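Local coordinates for Lys-gingipain W83 (Porphyromonas gingivalis, PDB 3KM5), which is a secreted cysteine protease that cleaves after lysine, degrading haemoglobin, collagen and immunoglobulins, its isolated adhesin domains being haemolytic in vitro, at residues A125-S130 / A136-V141; L41-A46 / L166-L171. All blocks are in the same frame, centred on the assembly; numbering follows the deposited sequence.

Interaction 1. Residues A125-S130 / A136-V141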
loop_
_atom_site.group_PDB
_atom_site.type_symbol
_atom_site.label_atom_id
_atom_site.label_comp_id
_atom_site.label_asym_id
_atom_site.label_seq_id
_atom_site.Cartn_x
_atom_site.Cartn_y
_atom_site.Cartn_z
ATOM N N ALA A 125 17.364 10.629 4.298
ATOM C CA ALA A 125 17.278 10.374 2.863
ATOM C C ALA A 125 15.859 9.957 2.486
ATOM O O ALA A 125 15.126 9.427 3.330
ATOM C CB ALA A 125 18.263 9.256 2.465
ATOM N N ARG A 126 15.485 10.210 1.232
ATOM C CA ARG A 126 14.249 9.683 0.639
ATOM C C ARG A 126 14.632 8.706 -0.445
ATOM O O ARG A 126 15.733 8.779 -1.007
ATOM C CB ARG A 126 13.353 10.789 0.085
ATOM C CG ARG A 126 12.735 11.668 1.109
ATOM C CD ARG A 126 11.880 12.699 0.442
ATOM N NE ARG A 126 11.501 13.747 1.370
ATOM C CZ ARG A 126 10.536 14.631 1.153
ATOM N NH1 ARG A 126 9.836 14.598 0.032
ATOM N NH2 ARG A 126 10.275 15.559 2.056
ATOM N N PHE A 127 13.719 7.790 -0.724
ATOM C CA PHE A 127 14.010 6.603 -1.507
ATOM C C PHE A 127 12.995 6.482 -2.607
ATOM O O PHE A 127 11.825 6.785 -2.402
ATOM C CB PHE A 127 14.046 5.369 -0.617
ATOM C CG PHE A 127 15.133 5.432 0.422
ATOM C CD1 PHE A 127 16.405 4.985 0.137
ATOM C CD2 PHE A 127 14.893 5.986 1.667
ATOM C CE1 PHE A 127 17.417 5.066 1.077
ATOM C CE2 PHE A 127 15.914 6.064 2.622
ATOM C CZ PHE A 127 17.165 5.612 2.323
ATOM N N GLY A 128 13.452 6.040 -3.768
ATOM C CA GLY A 128 12.603 5.937 -4.936
ATOM C C GLY A 128 13.024 4.835 -5.866
ATOM O O GLY A 128 13.868 3.989 -5.525
ATOM N N LEU A 129 12.434 4.843 -7.059
ATOM C CA LEU A 129 12.767 3.865 -8.088
ATOM C C LEU A 129 13.936 4.353 -8.956
ATOM O O LEU A 129 14.476 3.565 -9.731
ATOM C CB LEU A 129 11.559 3.582 -8.983
ATOM C CG LEU A 129 10.242 3.259 -8.284
ATOM C CD1 LEU A 129 9.182 2.968 -9.336
ATOM C CD2 LEU A 129 10.399 2.102 -7.283
ATOM N N SER A 130 14.281 5.641 -8.838
ATOM C CA SER A 130 15.440 6.237 -9.526
ATOM C C SER A 130 16.523 6.772 -8.578
ATOM O O SER A 130 17.560 7.248 -9.047
ATOM C CB SER A 130 14.977 7.374 -10.447
ATOM N N ALA A 136 22.177 2.991 1.259
ATOM C CA ALA A 136 21.363 3.477 2.386
ATOM C C ALA A 136 20.015 2.745 2.439
ATOM O O ALA A 136 19.516 2.265 1.419
ATOM C CB ALA A 136 21.131 4.966 2.284
ATOM N N LYS A 137 19.487 2.600 3.645
ATOM C CA LYS A 137 18.163 1.975 3.821
ATOM C C LYS A 137 17.400 2.812 4.797
ATOM O O LYS A 137 17.951 3.215 5.823
ATOM C CB LYS A 137 18.258 0.514 4.313
ATOM C CG LYS A 137 18.914 -0.456 3.350
ATOM C CD LYS A 137 18.904 -1.893 3.912
ATOM C CE LYS A 137 17.883 -2.802 3.214
ATOM N NZ LYS A 137 16.460 -2.451 3.429
ATOM N N PRO A 138 16.103 3.045 4.517
ATOM C CA PRO A 138 15.369 3.953 5.352
ATOM C C PRO A 138 15.107 3.359 6.712
ATOM O O PRO A 138 15.092 2.136 6.881
ATOM C CB PRO A 138 14.018 4.104 4.623
ATOM C CG PRO A 138 13.888 2.863 3.838
ATOM C CD PRO A 138 15.295 2.559 3.393
ATOM N N GLN A 139 14.896 4.251 7.674
ATOM C CA GLN A 139 14.314 3.878 8.939
ATOM C C GLN A 139 12.862 3.600 8.579
ATOM O O GLN A 139 12.171 4.504 8.104
ATOM C CB GLN A 139 14.433 5.008 9.962
ATOM N N SER A 140 12.445 2.342 8.727
ATOM C CA SER A 140 11.151 1.875 8.169
ATOM C C SER A 140 10.706 0.593 8.889
ATOM O O SER A 140 11.149 -0.506 8.564
ATOM C CB SER A 140 11.308 1.653 6.649
ATOM O OG SER A 140 10.076 1.446 5.962
ATOM N N VAL A 141 9.822 0.755 9.872
ATOM C CA VAL A 141 9.331 -0.344 10.728
ATOM C C VAL A 141 7.971 -0.865 10.194
ATOM O O VAL A 141 7.127 -0.055 9.810
ATOM C CB VAL A 141 9.136 0.173 12.177
ATOM C CG1 VAL A 141 8.514 -0.877 13.082
ATOM C CG2 VAL A 141 10.462 0.688 12.763
#
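F127 carries its ring across to P138 with CG anti to its own carbonyl carbon and beside the backbone N (chi1 -63°), and chi2 at -88° turns the ring plane so that one broad face meets the proline. P138 CD sits nearly on the ring axis, 3.7 Å from the centroid of the F127 ring and only 13° off its normal, a CH-pi contact over the middle of the face. P138 CB lies beyond the rim on the same side, 3.4 Å from F127 CE2, and CG touches the CD2/CE2 side more loosely, so the pyrrolidine lies across that part of the ring. Further out, A136 comes in at the edge, in the ring plane: its CB is 3.9 Å from F127 CE1, while A136 O approaches the same F127 CE1 obliquely at 3.5 Å.

All of this happens inside one long excursion of the jelly roll, the connection between strands 109-115 and 143-148, where two non-regular pieces of chain are pinned together by a single buried phenylalanine. The K137-P138 bond, a known processing site of the protein, is intact in this model and runs past the ring, with K137 C 3.7 Å from F127 CZ. The K137 side chain leaves the contact altogether; its NZ is hydrogen-bonded to W43 O and T45 OG1. W43 also brings its indole against both F127 and P138. The N167 side-chain amide donates through ND2 to F127 O, tying the phenylalanine's backbone to the loop before strand 168-177. The neighbouring R126 points away from 136-141 and forms a salt bridge with D165.

Interaction 2. Residues L41-A46 / L166-L171; sequences LDWLTA and LNYILL
One face of the Y168 ring receives W43 CH2, 3.9 Å above the plane and shifted toward the rim; on the tryptophan, one face of the indole carries L41 CB and L44 CB, both well off its centre. The six-membered ring of W43 and the Y168 ring are near parallel, their planes at 28°, but they have slid apart until the centroids are 5.1 Å from one another and overlap is slight. The closest approach is W43 CZ3 to Y168 CE2, 3.7 Å. The polar ends fix both rings: W43 NE1 donates to G128 O, and Y168 OH is hydrogen-bonded to S140 OG.

Beside the aromatics, L44 runs out with CG anti to the backbone N (chi1 178°), and its CD1 meets L170 CD1 at 3.5 Å as the two side chains slide past each other in opposite directions. W43 and L44 stand together at the end of a type I turn, closed by L44 N to L41 O at 3.2 Å.

Y168 and L170 alternate with I169 and L171, which pack instead on H160 and F158 of strand 155-161. The alternation is that of a strand in a beta sandwich, here the jelly roll of the cleaved adhesin domain: strand 168-177 turns one face to the other sheet, while the loop between strands 34-37 and 51-56 folds over its outer side.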
loop_
_atom_site.group_PDB
_atom_site.type_symbol
_atom_site.label_atom_id
_atom_site.label_comp_id
_atom_site.label_asym_id
_atom_site.label_seq_id
_atom_site.Cartn_x
_atom_site.Cartn_y
_atom_site.Cartn_z
ATOM N N LEU A 41 15.699 -3.478 -5.492
ATOM C CA LEU A 41 15.983 -2.222 -4.808
ATOM C C LEU A 41 16.754 -2.512 -3.546
ATOM O O LEU A 41 16.252 -3.189 -2.641
ATOM C CB LEU A 41 14.692 -1.493 -4.452
ATOM C CG LEU A 41 13.871 -0.964 -5.618
ATOM C CD1 LEU A 41 12.560 -0.441 -5.027
ATOM C CD2 LEU A 41 14.587 0.123 -6.374
ATOM N N ASP A 42 17.985 -2.005 -3.480
ATOM C CA ASP A 42 18.845 -2.269 -2.335
ATOM C C ASP A 42 18.223 -1.767 -1.035
ATOM O O ASP A 42 18.374 -2.407 0.010
ATOM C CB ASP A 42 20.239 -1.648 -2.537
ATOM N N TRP A 43 17.493 -0.647 -1.102
ATOM C CA TRP A 43 16.932 0.001 0.100
ATOM C C TRP A 43 15.757 -0.738 0.740
ATOM O O TRP A 43 15.461 -0.551 1.897
ATOM C CB TRP A 43 16.540 1.471 -0.158
ATOM C CG TRP A 43 15.451 1.762 -1.183
ATOM C CD1 TRP A 43 15.644 2.105 -2.487
ATOM C CD2 TRP A 43 14.027 1.778 -0.971
ATOM N NE1 TRP A 43 14.430 2.326 -3.107
ATOM C CE2 TRP A 43 13.426 2.134 -2.190
ATOM C CE3 TRP A 43 13.208 1.523 0.133
ATOM C CZ2 TRP A 43 12.032 2.246 -2.330
ATOM C CZ3 TRP A 43 11.831 1.650 -0.003
ATOM C CH2 TRP A 43 11.259 2.000 -1.225
ATOM N N LEU A 44 15.135 -1.603 -0.035
ATOM C CA LEU A 44 13.888 -2.233 0.368
ATOM C C LEU A 44 14.091 -3.587 1.068
ATOM O O LEU A 44 14.844 -4.434 0.569
ATOM C CB LEU A 44 13.052 -2.432 -0.881
ATOM C CG LEU A 44 11.702 -3.135 -0.695
ATOM C CD1 LEU A 44 10.732 -2.259 0.121
ATOM C CD2 LEU A 44 11.131 -3.533 -2.045
ATOM N N THR A 45 13.368 -3.790 2.172
ATOM C CA THR A 45 13.165 -5.097 2.774
ATOM C C THR A 45 11.661 -5.318 2.944
ATOM O O THR A 45 10.969 -4.491 3.519
ATOM C CB THR A 45 13.861 -5.204 4.144
ATOM O OG1 THR A 45 15.244 -4.865 3.976
ATOM C CG2 THR A 45 13.785 -6.630 4.706
ATOM N N ALA A 46 11.168 -6.441 2.442
ATOM C CA ALA A 46 9.747 -6.796 2.576
ATOM C C ALA A 46 9.432 -7.276 3.966
ATOM O O ALA A 46 10.330 -7.718 4.700
ATOM C CB ALA A 46 9.388 -7.882 1.574
ATOM N N LEU A 166 6.094 13.344 1.142
ATOM C CA LEU A 166 6.664 12.618 2.279
ATOM C C LEU A 166 7.595 11.587 1.637
ATOM O O LEU A 166 8.647 11.955 1.091
ATOM C CB LEU A 166 5.570 12.062 3.218
ATOM C CG LEU A 166 4.913 13.017 4.264
ATOM C CD1 LEU A 166 5.970 13.633 5.187
ATOM C CD2 LEU A 166 4.091 14.124 3.676
ATOM N N ASN A 167 7.223 10.300 1.607
ATOM C CA ASN A 167 8.000 9.371 0.769
ATOM C C ASN A 167 7.153 8.253 0.165
ATOM O O ASN A 167 6.838 8.321 -1.016
ATOM C CB ASN A 167 9.269 8.891 1.499
ATOM C CG ASN A 167 10.355 8.297 0.586
ATOM O OD1 ASN A 167 11.418 7.873 1.089
ATOM N ND2 ASN A 167 10.128 8.266 -0.732
ATOM N N TYR A 168 6.806 7.252 0.964
ATOM C CA TYR A 168 6.095 6.075 0.425
ATOM C C TYR A 168 5.262 5.478 1.538
ATOM O O TYR A 168 5.480 5.713 2.745
ATOM C CB TYR A 168 7.046 4.991 -0.150
ATOM C CG TYR A 168 8.075 4.517 0.824
ATOM C CD1 TYR A 168 7.725 3.655 1.831
ATOM C CD2 TYR A 168 9.395 4.971 0.784
ATOM C CE1 TYR A 168 8.599 3.222 2.741
ATOM C CE2 TYR A 168 10.317 4.521 1.713
ATOM C CZ TYR A 168 9.915 3.650 2.708
ATOM O OH TYR A 168 10.778 3.204 3.684
ATOM N N ILE A 169 4.260 4.703 1.097
ATOM C CA ILE A 169 3.652 3.661 1.930
ATOM C C ILE A 169 3.822 2.316 1.239
ATOM O O ILE A 169 3.599 2.179 0.028
ATOM C CB ILE A 169 2.204 3.972 2.267
ATOM C CG1 ILE A 169 1.616 2.880 3.148
ATOM C CG2 ILE A 169 1.321 4.184 1.042
ATOM C CD1 ILE A 169 0.396 3.293 3.929
ATOM N N LEU A 170 4.285 1.324 2.002
ATOM C CA LEU A 170 4.365 -0.052 1.516
ATOM C C LEU A 170 3.310 -0.894 2.240
ATOM O O LEU A 170 3.070 -0.653 3.440
ATOM C CB LEU A 170 5.726 -0.660 1.834
ATOM C CG LEU A 170 6.933 0.188 1.476
ATOM C CD1 LEU A 170 8.243 -0.508 1.889
ATOM C CD2 LEU A 170 6.930 0.524 0.002
ATOM N N LEU A 171 2.778 -1.934 1.576
ATOM C CA LEU A 171 1.895 -2.908 2.206
ATOM C C LEU A 171 2.411 -4.289 1.919
ATOM O O LEU A 171 2.981 -4.530 0.865
ATOM C CB LEU A 171 0.437 -2.827 1.718
ATOM C CG LEU A 171 -0.202 -1.459 1.785
ATOM C CD1 LEU A 171 -1.511 -1.412 1.004
ATOM C CD2 LEU A 171 -0.476 -1.075 3.232
#

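The centres of the two interactions lie about 6 Å apart, at one end of the same jelly-roll domain. In chain order come 41-46, then 125-130 and 136-141, then 166-171, so the local contact of interaction 1 falls within the long span that interaction 2 bridges. They meet directly, through the K137 ammonium and through P138, which packs on Y168. The loop bearing the processing site is thereby fastened to the 38-50 connection and to strand 168-177 of the six-stranded sheet. Those two supply G48 and D172 to one calcium ion, so the cleavage-site loop packs on elements that also hold a metal, although the K137 side chain stays about 13 Å from a bound calcium ion.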